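Local coordinates for protein intimin (Escherichia coli, PDB 1F00) that mediates attachment of enteropathogenic bacteria to host cells, probably by presenting a C-terminal lectin-like domain on a rod of immunoglobulin-like domains to its receptor, at residues A[158-163]-A[180-185]; A[186-191]-A[231-236]; A[208-213]-A[242-247]; A[218-223]-A[258-263]. One frame throughout, in Å; residues are numbered along the deposited sequence.

Interaction 1: residues A[158-163]-A[180-185]; sequences KEKGTT and ATPNSL
Lys158 and Leu185 meet where an immunoglobulin-like domain abuts the C-type lectin-like domain, a worked example of a domain junction made by a loop lying against the start of strand 184-190. The carbonyl Lys158 O lies 3.9 Å from Leu185 CD2, and the same methyl is approached by Glu159 OE1, whose chain folds back at chi2 (-71°). Lys160 gives most to the contact. Its aliphatic stem slides past Leu185 in the opposite sense, with Lys160 CG 3.5 Å from Leu185 CB, while Lys160 CG also sits 3.9 Å from Pro182 CG. A bend at chi3 (65°) turns CE aside, and Lys160 NZ makes a weak hydrogen bond of 3.3 Å to Asn183 O; its stronger partner is Lys282 O at the chain's C-terminus. Gly161, with no side chain, lies close to the Thr181 backbone: Thr181 CA-H points at Gly161 O over 3.4 Å, bent to 153° at the hydrogen. That oxygen is buried by the contact and has no conventional hydrogen-bond donor. Thr162 OG1 is hydrogen-bonded to Ile179 O. The Thr162 side chain crosses that of Thr181 at about a right angle, placing Thr162 CB 3.4 Å from Thr181 OG1.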
loop_
_atom_site.group_PDB
_atom_site.type_symbol
_atom_site.label_atom_id
_atom_site.label_comp_id
_atom_site.label_asym_id
_atom_site.label_seq_id
_atom_site.Cartn_x
_atom_site.Cartn_y
_atom_site.Cartn_z
ATOM N N LYS A 158 1.999 -11.880 8.564
ATOM C CA LYS A 158 2.665 -12.677 9.590
ATOM C C LYS A 158 1.827 -13.160 10.773
ATOM O O LYS A 158 1.868 -14.343 11.118
ATOM C CB LYS A 158 3.872 -11.897 10.100
ATOM C CG LYS A 158 4.764 -11.420 8.968
ATOM C CD LYS A 158 5.668 -10.280 9.380
ATOM C CE LYS A 158 6.904 -10.748 10.106
ATOM N NZ LYS A 158 7.812 -9.584 10.380
ATOM N N GLU A 159 1.074 -12.260 11.403
ATOM C CA GLU A 159 0.262 -12.648 12.556
ATOM C C GLU A 159 -1.126 -12.014 12.526
ATOM O O GLU A 159 -1.331 -10.956 11.928
ATOM C CB GLU A 159 0.965 -12.240 13.855
ATOM C CG GLU A 159 2.359 -12.840 14.067
ATOM C CD GLU A 159 2.336 -14.332 14.381
ATOM O OE1 GLU A 159 1.260 -14.867 14.727
ATOM O OE2 GLU A 159 3.407 -14.969 14.296
ATOM N N LYS A 160 -2.075 -12.659 13.194
ATOM C CA LYS A 160 -3.434 -12.153 13.244
ATOM C C LYS A 160 -3.496 -10.806 13.956
ATOM O O LYS A 160 -3.048 -10.661 15.092
ATOM C CB LYS A 160 -4.347 -13.154 13.945
ATOM C CG LYS A 160 -4.428 -14.498 13.242
ATOM C CD LYS A 160 -5.368 -15.458 13.964
ATOM C CE LYS A 160 -6.803 -14.967 13.949
ATOM N NZ LYS A 160 -7.705 -15.917 14.666
ATOM N N GLY A 161 -4.058 -9.822 13.273
ATOM C CA GLY A 161 -4.175 -8.499 13.848
ATOM C C GLY A 161 -4.505 -7.506 12.761
ATOM O O GLY A 161 -4.637 -7.874 11.596
ATOM N N THR A 162 -4.642 -6.244 13.146
ATOM C CA THR A 162 -4.955 -5.198 12.197
ATOM C C THR A 162 -3.882 -4.118 12.262
ATOM O O THR A 162 -3.431 -3.729 13.340
ATOM C CB THR A 162 -6.345 -4.580 12.488
ATOM O OG1 THR A 162 -6.586 -3.494 11.589
ATOM C CG2 THR A 162 -6.420 -4.078 13.922
ATOM N N THR A 163 -3.445 -3.664 11.095
ATOM C CA THR A 163 -2.437 -2.623 11.033
ATOM C C THR A 163 -2.661 -1.866 9.734
ATOM O O THR A 163 -3.623 -2.133 9.009
ATOM C CB THR A 163 -1.002 -3.225 11.086
ATOM O OG1 THR A 163 -0.050 -2.171 11.281
ATOM C CG2 THR A 163 -0.674 -3.973 9.790
ATOM N N ALA A 180 -7.317 -5.532 7.695
ATOM C CA ALA A 180 -8.296 -5.966 8.683
ATOM C C ALA A 180 -7.840 -7.255 9.347
ATOM O O ALA A 180 -7.095 -8.037 8.758
ATOM C CB ALA A 180 -9.657 -6.174 8.019
ATOM N N THR A 181 -8.294 -7.466 10.579
ATOM C CA THR A 181 -7.942 -8.661 11.332
ATOM C C THR A 181 -8.550 -9.866 10.623
ATOM O O THR A 181 -9.738 -9.876 10.309
ATOM C CB THR A 181 -8.490 -8.588 12.767
ATOM O OG1 THR A 181 -7.963 -7.424 13.415
ATOM C CG2 THR A 181 -8.087 -9.823 13.560
ATOM N N PRO A 182 -7.735 -10.892 10.352
ATOM C CA PRO A 182 -8.208 -12.102 9.670
ATOM C C PRO A 182 -8.990 -13.024 10.590
ATOM O O PRO A 182 -8.821 -12.983 11.807
ATOM C CB PRO A 182 -6.917 -12.745 9.188
ATOM C CG PRO A 182 -5.960 -12.414 10.299
ATOM C CD PRO A 182 -6.281 -10.950 10.586
ATOM N N ASN A 183 -9.841 -13.854 9.999
ATOM C CA ASN A 183 -10.634 -14.810 10.757
ATOM C C ASN A 183 -9.766 -15.996 11.162
ATOM O O ASN A 183 -9.917 -16.533 12.258
ATOM C CB ASN A 183 -11.815 -15.305 9.916
ATOM C CG ASN A 183 -12.909 -14.259 9.769
ATOM O OD1 ASN A 183 -13.407 -14.013 8.669
ATOM N ND2 ASN A 183 -13.294 -13.647 10.883
ATOM N N SER A 184 -8.852 -16.394 10.279
ATOM C CA SER A 184 -7.966 -17.530 10.543
ATOM C C SER A 184 -6.551 -17.350 10.003
ATOM O O SER A 184 -6.344 -16.680 8.994
ATOM C CB SER A 184 -8.543 -18.805 9.920
ATOM O OG SER A 184 -9.775 -19.149 10.516
ATOM N N LEU A 185 -5.589 -17.976 10.680
ATOM C CA LEU A 185 -4.188 -17.952 10.270
ATOM C C LEU A 185 -3.762 -19.415 10.118
ATOM O O LEU A 185 -3.969 -20.221 11.024
ATOM C CB LEU A 185 -3.316 -17.271 11.326
ATOM C CG LEU A 185 -1.825 -17.176 10.991
ATOM C CD1 LEU A 185 -1.614 -16.219 9.826
ATOM C CD2 LEU A 185 -1.051 -16.690 12.214
#

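Interaction 2: residues A[186-191]-A[231-236]; sequences IVPNMS and EYYKSS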
loop_
_atom_site.group_PDB
_atom_site.type_symbol
_atom_site.label_atom_id
_atom_site.label_comp_id
_atom_site.label_asym_id
_atom_site.label_seq_id
_atom_site.Cartn_x
_atom_site.Cartn_y
_atom_site.Cartn_z
ATOM N N ILE A 186 -3.158 -19.742 8.978
ATOM C CA ILE A 186 -2.729 -21.106 8.672
ATOM C C ILE A 186 -1.223 -21.237 8.878
ATOM O O ILE A 186 -0.438 -20.567 8.211
ATOM C CB ILE A 186 -3.092 -21.460 7.206
ATOM C CG1 ILE A 186 -4.548 -21.069 6.923
ATOM C CG2 ILE A 186 -2.881 -22.941 6.957
ATOM C CD1 ILE A 186 -5.561 -21.728 7.856
ATOM N N VAL A 187 -0.817 -22.111 9.792
ATOM C CA VAL A 187 0.600 -22.265 10.100
ATOM C C VAL A 187 1.181 -23.660 9.869
ATOM O O VAL A 187 1.103 -24.520 10.741
ATOM C CB VAL A 187 0.867 -21.860 11.568
ATOM C CG1 VAL A 187 2.346 -22.016 11.903
ATOM C CG2 VAL A 187 0.402 -20.421 11.803
ATOM N N PRO A 188 1.766 -23.900 8.684
ATOM C CA PRO A 188 2.361 -25.206 8.378
ATOM C C PRO A 188 3.715 -25.313 9.087
ATOM O O PRO A 188 4.508 -24.367 9.063
ATOM C CB PRO A 188 2.544 -25.171 6.857
ATOM C CG PRO A 188 1.591 -24.107 6.389
ATOM C CD PRO A 188 1.697 -23.066 7.474
ATOM N N ASN A 189 3.972 -26.448 9.724
ATOM C CA ASN A 189 5.243 -26.666 10.408
ATOM C C ASN A 189 6.051 -27.599 9.493
ATOM O O ASN A 189 5.917 -28.821 9.544
ATOM C CB ASN A 189 4.977 -27.286 11.786
ATOM C CG ASN A 189 4.190 -26.342 12.707
ATOM O OD1 ASN A 189 4.754 -25.402 13.277
ATOM N ND2 ASN A 189 2.880 -26.582 12.837
ATOM N N MET A 190 6.899 -27.000 8.659
ATOM C CA MET A 190 7.683 -27.734 7.666
ATOM C C MET A 190 8.996 -28.420 8.055
ATOM O O MET A 190 9.635 -29.038 7.200
ATOM C CB MET A 190 7.967 -26.807 6.478
ATOM C CG MET A 190 6.728 -26.153 5.889
ATOM S SD MET A 190 5.401 -27.341 5.644
ATOM C CE MET A 190 6.191 -28.527 4.507
ATOM N N SER A 191 9.408 -28.334 9.314
ATOM C CA SER A 191 10.676 -28.943 9.710
ATOM C C SER A 191 10.688 -30.473 9.742
ATOM O O SER A 191 11.751 -31.097 9.644
ATOM C CB SER A 191 11.117 -28.393 11.070
ATOM O OG SER A 191 10.170 -28.699 12.079
ATOM N N GLU A 231 8.000 -17.187 -0.849
ATOM C CA GLU A 231 9.379 -17.274 -0.386
ATOM C C GLU A 231 9.599 -18.223 0.785
ATOM O O GLU A 231 10.481 -19.083 0.744
ATOM C CB GLU A 231 9.864 -15.870 -0.004
ATOM C CG GLU A 231 11.318 -15.769 0.408
ATOM C CD GLU A 231 12.265 -16.247 -0.677
ATOM O OE1 GLU A 231 11.965 -16.026 -1.872
ATOM O OE2 GLU A 231 13.317 -16.833 -0.332
ATOM N N TYR A 232 8.788 -18.070 1.823
ATOM C CA TYR A 232 8.915 -18.887 3.021
ATOM C C TYR A 232 8.830 -20.398 2.806
ATOM O O TYR A 232 9.514 -21.153 3.487
ATOM C CB TYR A 232 7.856 -18.471 4.042
ATOM C CG TYR A 232 7.992 -19.155 5.382
ATOM C CD1 TYR A 232 8.917 -18.710 6.327
ATOM C CD2 TYR A 232 7.177 -20.232 5.718
ATOM C CE1 TYR A 232 9.013 -19.322 7.586
ATOM C CE2 TYR A 232 7.268 -20.851 6.967
ATOM C CZ TYR A 232 8.182 -20.390 7.893
ATOM O OH TYR A 232 8.236 -20.976 9.134
ATOM N N TYR A 233 7.985 -20.841 1.879
ATOM C CA TYR A 233 7.818 -22.277 1.634
ATOM C C TYR A 233 8.422 -22.746 0.307
ATOM O O TYR A 233 8.157 -23.865 -0.137
ATOM C CB TYR A 233 6.327 -22.653 1.637
ATOM C CG TYR A 233 5.529 -22.128 2.815
ATOM C CD1 TYR A 233 4.900 -20.884 2.760
ATOM C CD2 TYR A 233 5.388 -22.885 3.980
ATOM C CE1 TYR A 233 4.144 -20.402 3.838
ATOM C CE2 TYR A 233 4.640 -22.417 5.064
ATOM C CZ TYR A 233 4.021 -21.173 4.985
ATOM O OH TYR A 233 3.290 -20.707 6.057
ATOM N N LYS A 234 9.246 -21.915 -0.317
ATOM C CA LYS A 234 9.800 -22.291 -1.616
ATOM C C LYS A 234 10.540 -23.625 -1.672
ATOM O O LYS A 234 10.581 -24.255 -2.727
ATOM C CB LYS A 234 10.693 -21.171 -2.165
ATOM C CG LYS A 234 11.976 -20.917 -1.405
ATOM C CD LYS A 234 12.799 -19.845 -2.119
ATOM C CE LYS A 234 14.126 -19.594 -1.426
ATOM N NZ LYS A 234 14.903 -18.513 -2.099
ATOM N N SER A 235 11.094 -24.078 -0.550
ATOM C CA SER A 235 11.828 -25.343 -0.545
ATOM C C SER A 235 10.951 -26.599 -0.482
ATOM O O SER A 235 11.463 -27.707 -0.603
ATOM C CB SER A 235 12.825 -25.381 0.620
ATOM O OG SER A 235 12.149 -25.475 1.867
ATOM N N SER A 236 9.644 -26.438 -0.289
ATOM C CA SER A 236 8.754 -27.596 -0.200
ATOM C C SER A 236 8.058 -27.944 -1.502
ATOM O O SER A 236 7.476 -27.079 -2.156
ATOM C CB SER A 236 7.676 -27.372 0.873
ATOM O OG SER A 236 8.229 -27.362 2.170
HETATM O O HOH W 1 7.913 -24.319 9.398
#
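Pro188 lays its ring against the end of Tyr233, joining strand 184-190 of the C-type lectin-like fold to the loop that precedes strand 240-242. The proline crosses the tyrosine side chain at about a right angle: Pro188 CD comes to 3.2 Å from Tyr233 OH, and Pro188 CG to 3.7 Å from Tyr233 CE2. Two residues further along the chain, Met190 CG touches the edge of the same ring, 4.0 Å from Tyr233 CD2. Bends at chi2 (-47°) and chi3 (-59°) curl the methionine so that its methyl, Met190 CE, reaches Ser236 OG at 3.3 Å.

In the next shell, several features fix the tyrosine. Its hydroxyl is hydrogen-bonded to Gln121 O, its side chain rests on Leu120, and one ring face is covered by Tyr232 CD2, over the ring centre. A type I turn from Tyr233 to Ser236, closed by the 3.0 Å bond from Ser236 N to Tyr233 O, brings both residues to the methionine. On the strand side, Pro188 also packs on Leu260 and Thr279. A water accepts from Met190 N at 3.0 Å and makes weak bonds to Pro188 O and Tyr232 OH.

Interaction 3: residues A[208-213]-A[242-247]; sequences GKLPSS and WVQQTA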
loop_
_atom_site.group_PDB
_atom_site.type_symbol
_atom_site.label_atom_id
_atom_site.label_comp_id
_atom_site.label_asym_id
_atom_site.label_seq_id
_atom_site.Cartn_x
_atom_site.Cartn_y
_atom_site.Cartn_z
ATOM N N GLY A 208 -3.794 -23.409 18.698
ATOM C CA GLY A 208 -4.694 -23.565 17.569
ATOM C C GLY A 208 -5.282 -24.963 17.517
ATOM O O GLY A 208 -5.272 -25.675 18.517
ATOM N N LYS A 209 -5.785 -25.359 16.349
ATOM C CA LYS A 209 -6.384 -26.682 16.167
ATOM C C LYS A 209 -5.991 -27.242 14.798
ATOM O O LYS A 209 -5.505 -26.507 13.943
ATOM C CB LYS A 209 -7.913 -26.578 16.233
ATOM C CG LYS A 209 -8.454 -25.872 17.475
ATOM C CD LYS A 209 -9.975 -25.795 17.453
ATOM C CE LYS A 209 -10.511 -25.015 18.652
ATOM N NZ LYS A 209 -10.039 -25.610 19.945
ATOM N N LEU A 210 -6.198 -28.540 14.590
ATOM C CA LEU A 210 -5.897 -29.144 13.296
ATOM C C LEU A 210 -6.979 -28.670 12.330
ATOM O O LEU A 210 -8.049 -28.227 12.761
ATOM C CB LEU A 210 -5.978 -30.676 13.363
ATOM C CG LEU A 210 -4.786 -31.525 13.820
ATOM C CD1 LEU A 210 -5.161 -32.995 13.761
ATOM C CD2 LEU A 210 -3.596 -31.257 12.928
ATOM N N PRO A 211 -6.704 -28.723 11.015
ATOM C CA PRO A 211 -7.742 -28.294 10.077
ATOM C C PRO A 211 -8.918 -29.234 10.378
ATOM O O PRO A 211 -8.709 -30.414 10.653
ATOM C CB PRO A 211 -7.108 -28.578 8.716
ATOM C CG PRO A 211 -5.653 -28.314 8.977
ATOM C CD PRO A 211 -5.428 -28.979 10.319
ATOM N N SER A 212 -10.143 -28.726 10.336
ATOM C CA SER A 212 -11.300 -29.569 10.640
ATOM C C SER A 212 -11.601 -30.567 9.540
ATOM O O SER A 212 -12.261 -31.584 9.772
ATOM C CB SER A 212 -12.542 -28.707 10.848
ATOM O OG SER A 212 -12.920 -28.099 9.628
ATOM N N SER A 213 -11.107 -30.279 8.342
ATOM C CA SER A 213 -11.389 -31.117 7.192
ATOM C C SER A 213 -10.548 -30.676 6.005
ATOM O O SER A 213 -9.868 -29.654 6.060
ATOM C CB SER A 213 -12.852 -30.932 6.818
ATOM O OG SER A 213 -13.088 -29.542 6.596
ATOM N N TRP A 242 -2.198 -33.115 7.912
ATOM C CA TRP A 242 -3.256 -33.874 8.575
ATOM C C TRP A 242 -4.516 -33.024 8.745
ATOM O O TRP A 242 -4.424 -31.805 8.903
ATOM C CB TRP A 242 -2.824 -34.284 9.986
ATOM C CG TRP A 242 -1.639 -35.191 10.100
ATOM C CD1 TRP A 242 -0.398 -34.863 10.563
ATOM C CD2 TRP A 242 -1.612 -36.597 9.833
ATOM N NE1 TRP A 242 0.401 -35.981 10.609
ATOM C CE2 TRP A 242 -0.320 -37.060 10.169
ATOM C CE3 TRP A 242 -2.556 -37.512 9.348
ATOM C CZ2 TRP A 242 0.055 -38.402 10.037
ATOM C CZ3 TRP A 242 -2.182 -38.852 9.214
ATOM C CH2 TRP A 242 -0.886 -39.280 9.561
ATOM N N VAL A 243 -5.683 -33.664 8.704
ATOM C CA VAL A 243 -6.943 -32.964 8.960
ATOM C C VAL A 243 -7.607 -33.776 10.069
ATOM O O VAL A 243 -7.382 -34.984 10.168
ATOM C CB VAL A 243 -7.901 -32.886 7.722
ATOM C CG1 VAL A 243 -7.173 -32.284 6.530
ATOM C CG2 VAL A 243 -8.476 -34.253 7.394
ATOM N N GLN A 244 -8.406 -33.116 10.906
ATOM C CA GLN A 244 -9.091 -33.779 12.021
ATOM C C GLN A 244 -9.734 -35.107 11.608
ATOM O O GLN A 244 -10.376 -35.200 10.561
ATOM C CB GLN A 244 -10.175 -32.854 12.599
ATOM C CG GLN A 244 -10.780 -33.350 13.912
ATOM C CD GLN A 244 -9.851 -33.149 15.093
ATOM O OE1 GLN A 244 -9.857 -33.934 16.046
ATOM N NE2 GLN A 244 -9.053 -32.085 15.045
ATOM N N GLN A 245 -9.567 -36.131 12.436
ATOM C CA GLN A 245 -10.149 -37.443 12.143
ATOM C C GLN A 245 -11.667 -37.397 12.265
ATOM O O GLN A 245 -12.202 -36.694 13.125
ATOM C CB GLN A 245 -9.657 -38.505 13.138
ATOM C CG GLN A 245 -8.235 -39.023 12.954
ATOM C CD GLN A 245 -7.863 -40.017 14.046
ATOM O OE1 GLN A 245 -8.058 -39.745 15.228
ATOM N NE2 GLN A 245 -7.327 -41.171 13.655
ATOM N N THR A 246 -12.358 -38.138 11.403
ATOM C CA THR A 246 -13.806 -38.229 11.511
ATOM C C THR A 246 -13.971 -39.357 12.530
ATOM O O THR A 246 -12.987 -40.004 12.916
ATOM C CB THR A 246 -14.484 -38.673 10.192
ATOM O OG1 THR A 246 -13.997 -39.970 9.818
ATOM C CG2 THR A 246 -14.209 -37.674 9.073
ATOM N N ALA A 247 -15.194 -39.600 12.978
ATOM C CA ALA A 247 -15.416 -40.676 13.935
ATOM C C ALA A 247 -14.920 -41.990 13.328
ATOM O O ALA A 247 -14.296 -42.810 14.006
ATOM C CB ALA A 247 -16.899 -40.775 14.277
HETATM O O HOH W 2 -9.973 -29.561 14.264
HETATM O O HOH W 3 -7.266 -30.336 16.569
HETATM O O HOH W 4 -12.489 -34.243 9.311
#
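Gln244 reaches Leu210 by leaving its backbone with CG anti to N (chi1 -170°) and then bending at chi2 (75°), which swings CD round so that the amide lies across the leucine. The two side chains cross at about a right angle, with Gln244 NE2 3.8 Å from Leu210 CB. There the amide nitrogen donates to two waters, one held by Leu210 N and the other, more weakly bonded to the amide, held by Leu210 O. In effect the glutamine grips both polar atoms of the leucine backbone through solvent. The direct link is a nearly straight hydrogen bond of 2.7 Å from Gln244 N to Pro211 O, 175° at the hydrogen and nearly in line with the carbonyl. A third water bridges the chains further on, donating to Ser212 O at 2.7 Å and Gln244 O at 2.6 Å. Close contacts with the backbone lie beside this polar seam. Pro211 CD rests 3.3 Å from Trp242 O, and Val243 CG1 meets Ser213 C, 3.8 Å away.

Both segments are loops of the C-type lectin-like domain that run into helices: Ser213 is the N-cap of helix 214-224, Thr246 that of helix 247-252. Leu210 packs on Tyr196 and Val200 of helix 196-205, Pro211 on Val281 of strand 276-281, and Val243 on Ser256 of strand 254-259.

Interaction 4: residues A[218-223]-A[258-263]; sequences ENVFKA and YDLVKQ
The turn that offers Leu260 and Gln263 to Phe221 is tied to Asp259 OD2, a single oxygen gripped by three backbone N-H groups. Val261 N gives an Asx turn at 2.9 Å to Asp259 OD2, on the anti side and 19° out of the carboxylate plane. Lys262 N comes from above that plane at 3.1 Å from the same oxygen, and Ile239 N, outside the turn, supplies the third bond. Such donors would be expected to stabilise the negative charge.

The turn joins strands 254-259 and 263-270 of the lectin-like domain as a hairpin. At the start of the second strand, Gln263 stacks on Phe221: Gln263 CG makes a CH-pi contact 3.5 Å from the ring centre, and the amide plane is only 17° from the ring, with Gln263 CD 3.3 Å from Phe221 CE2. Tyr258 presents a face to Glu218 CA, 3.6 Å from Tyr258 CZ, while its hydroxyl OH lies 3.4 Å from Phe221 CB. Val220 CG1 and Leu260 CD2 touch at 3.9 Å.

Helix 214-224 is thereby packed against the hairpin. Both Val220 and Leu260 continue onto Ile186 of strand 184-190, and the Leu260 backbone bonds to Ala227 and Ile239.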
loop_
_atom_site.group_PDB
_atom_site.type_symbol
_atom_site.label_atom_id
_atom_site.label_comp_id
_atom_site.label_asym_id
_atom_site.label_seq_id
_atom_site.Cartn_x
_atom_site.Cartn_y
_atom_site.Cartn_z
ATOM N N GLU A 218 -8.697 -26.533 1.673
ATOM C CA GLU A 218 -8.978 -26.295 0.262
ATOM C C GLU A 218 -9.290 -24.813 0.067
ATOM O O GLU A 218 -8.900 -24.209 -0.937
ATOM C CB GLU A 218 -10.169 -27.134 -0.197
ATOM C CG GLU A 218 -10.535 -26.928 -1.647
ATOM C CD GLU A 218 -11.738 -27.752 -2.064
ATOM O OE1 GLU A 218 -12.160 -27.632 -3.236
ATOM O OE2 GLU A 218 -12.256 -28.521 -1.220
ATOM N N ASN A 219 -9.991 -24.220 1.028
ATOM C CA ASN A 219 -10.316 -22.803 0.930
ATOM C C ASN A 219 -9.056 -21.956 1.037
ATOM O O ASN A 219 -8.983 -20.860 0.475
ATOM C CB ASN A 219 -11.348 -22.412 1.996
ATOM C CG ASN A 219 -12.763 -22.803 1.588
ATOM O OD1 ASN A 219 -13.214 -22.469 0.488
ATOM N ND2 ASN A 219 -13.468 -23.514 2.464
ATOM N N VAL A 220 -8.054 -22.475 1.743
ATOM C CA VAL A 220 -6.787 -21.772 1.880
ATOM C C VAL A 220 -6.104 -21.744 0.504
ATOM O O VAL A 220 -5.636 -20.701 0.054
ATOM C CB VAL A 220 -5.863 -22.488 2.892
ATOM C CG1 VAL A 220 -4.512 -21.787 2.954
ATOM C CG2 VAL A 220 -6.523 -22.503 4.279
ATOM N N PHE A 221 -6.047 -22.900 -0.151
ATOM C CA PHE A 221 -5.436 -23.015 -1.477
ATOM C C PHE A 221 -6.216 -22.144 -2.470
ATOM O O PHE A 221 -5.637 -21.498 -3.342
ATOM C CB PHE A 221 -5.458 -24.474 -1.943
ATOM C CG PHE A 221 -4.787 -24.696 -3.274
ATOM C CD1 PHE A 221 -3.421 -24.935 -3.349
ATOM C CD2 PHE A 221 -5.518 -24.623 -4.455
ATOM C CE1 PHE A 221 -2.784 -25.098 -4.588
ATOM C CE2 PHE A 221 -4.895 -24.784 -5.701
ATOM C CZ PHE A 221 -3.527 -25.020 -5.766
ATOM N N LYS A 222 -7.535 -22.131 -2.322
ATOM C CA LYS A 222 -8.405 -21.339 -3.188
ATOM C C LYS A 222 -7.993 -19.866 -3.168
ATOM O O LYS A 222 -7.937 -19.201 -4.207
ATOM C CB LYS A 222 -9.855 -21.469 -2.715
ATOM C CG LYS A 222 -10.865 -20.725 -3.567
ATOM C CD LYS A 222 -12.273 -20.813 -2.971
ATOM C CE LYS A 222 -12.694 -22.263 -2.730
ATOM N NZ LYS A 222 -12.620 -23.100 -3.964
ATOM N N ALA A 223 -7.683 -19.362 -1.983
ATOM C CA ALA A 223 -7.292 -17.965 -1.850
ATOM C C ALA A 223 -5.832 -17.678 -2.200
ATOM O O ALA A 223 -5.541 -16.678 -2.851
ATOM C CB ALA A 223 -7.582 -17.481 -0.428
ATOM N N TYR A 258 -4.612 -32.982 3.205
ATOM C CA TYR A 258 -4.784 -32.070 2.091
ATOM C C TYR A 258 -3.395 -31.472 1.932
ATOM O O TYR A 258 -2.696 -31.235 2.921
ATOM C CB TYR A 258 -5.806 -30.972 2.389
ATOM C CG TYR A 258 -6.063 -30.088 1.187
ATOM C CD1 TYR A 258 -6.965 -30.471 0.187
ATOM C CD2 TYR A 258 -5.383 -28.880 1.034
ATOM C CE1 TYR A 258 -7.182 -29.667 -0.937
ATOM C CE2 TYR A 258 -5.589 -28.071 -0.084
ATOM C CZ TYR A 258 -6.490 -28.466 -1.063
ATOM O OH TYR A 258 -6.690 -27.654 -2.159
ATOM N N ASP A 259 -2.994 -31.239 0.691
ATOM C CA ASP A 259 -1.669 -30.722 0.403
ATOM C C ASP A 259 -1.758 -29.265 -0.041
ATOM O O ASP A 259 -2.336 -28.967 -1.089
ATOM C CB ASP A 259 -1.048 -31.598 -0.693
ATOM C CG ASP A 259 0.444 -31.416 -0.823
ATOM O OD1 ASP A 259 1.143 -32.442 -1.006
ATOM O OD2 ASP A 259 0.919 -30.263 -0.759
ATOM N N LEU A 260 -1.187 -28.364 0.758
ATOM C CA LEU A 260 -1.220 -26.943 0.447
ATOM C C LEU A 260 -0.399 -26.568 -0.783
ATOM O O LEU A 260 -0.398 -25.406 -1.201
ATOM C CB LEU A 260 -0.776 -26.116 1.661
ATOM C CG LEU A 260 -1.804 -26.074 2.804
ATOM C CD1 LEU A 260 -1.232 -25.314 3.989
ATOM C CD2 LEU A 260 -3.090 -25.413 2.318
ATOM N N VAL A 261 0.304 -27.544 -1.356
ATOM C CA VAL A 261 1.067 -27.297 -2.577
ATOM C C VAL A 261 0.388 -28.009 -3.745
ATOM O O VAL A 261 0.068 -27.391 -4.761
ATOM C CB VAL A 261 2.529 -27.804 -2.490
ATOM C CG1 VAL A 261 3.166 -27.779 -3.885
ATOM C CG2 VAL A 261 3.344 -26.909 -1.556
ATOM N N LYS A 262 0.137 -29.303 -3.578
ATOM C CA LYS A 262 -0.464 -30.123 -4.626
ATOM C C LYS A 262 -1.975 -30.350 -4.536
ATOM O O LYS A 262 -2.535 -31.048 -5.384
ATOM C CB LYS A 262 0.233 -31.490 -4.649
ATOM C CG LYS A 262 1.751 -31.402 -4.545
ATOM C CD LYS A 262 2.442 -32.731 -4.800
ATOM C CE LYS A 262 2.218 -33.730 -3.676
ATOM N NZ LYS A 262 3.123 -34.909 -3.845
ATOM N N GLN A 263 -2.636 -29.749 -3.545
ATOM C CA GLN A 263 -4.072 -29.957 -3.335
ATOM C C GLN A 263 -4.116 -31.444 -2.951
ATOM O O GLN A 263 -3.890 -31.794 -1.789
ATOM C CB GLN A 263 -4.858 -29.665 -4.625
ATOM C CG GLN A 263 -4.704 -28.221 -5.124
ATOM C CD GLN A 263 -5.450 -27.943 -6.424
ATOM O OE1 GLN A 263 -6.676 -27.922 -6.455
ATOM N NE2 GLN A 263 -4.706 -27.733 -7.501
#

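How the interactions relate
Interaction 1 comes first along the chain and joins two domains, whereas interactions 2, 3 and 4 lie within the C-type lectin-like domain. Strand 184-190 carries the connection: its first residues belong to interaction 1 and the rest to interaction 2, with centres about 19 Å apart. The later three contacts interleave in sequence, so each closes a loop that the others cross. Interactions 2 and 4, about 13 Å apart between centres, share a core, Ile186 CG1 meeting Val220 CG2 at 3.6 Å. Interaction 3 ends at the N-cap of helix 214-224, which carries interaction 4; the two barely touch. Interleaved contacts thus tie the domain together internally, while the chain runs from the immunoglobulin-like region into strand 184-190.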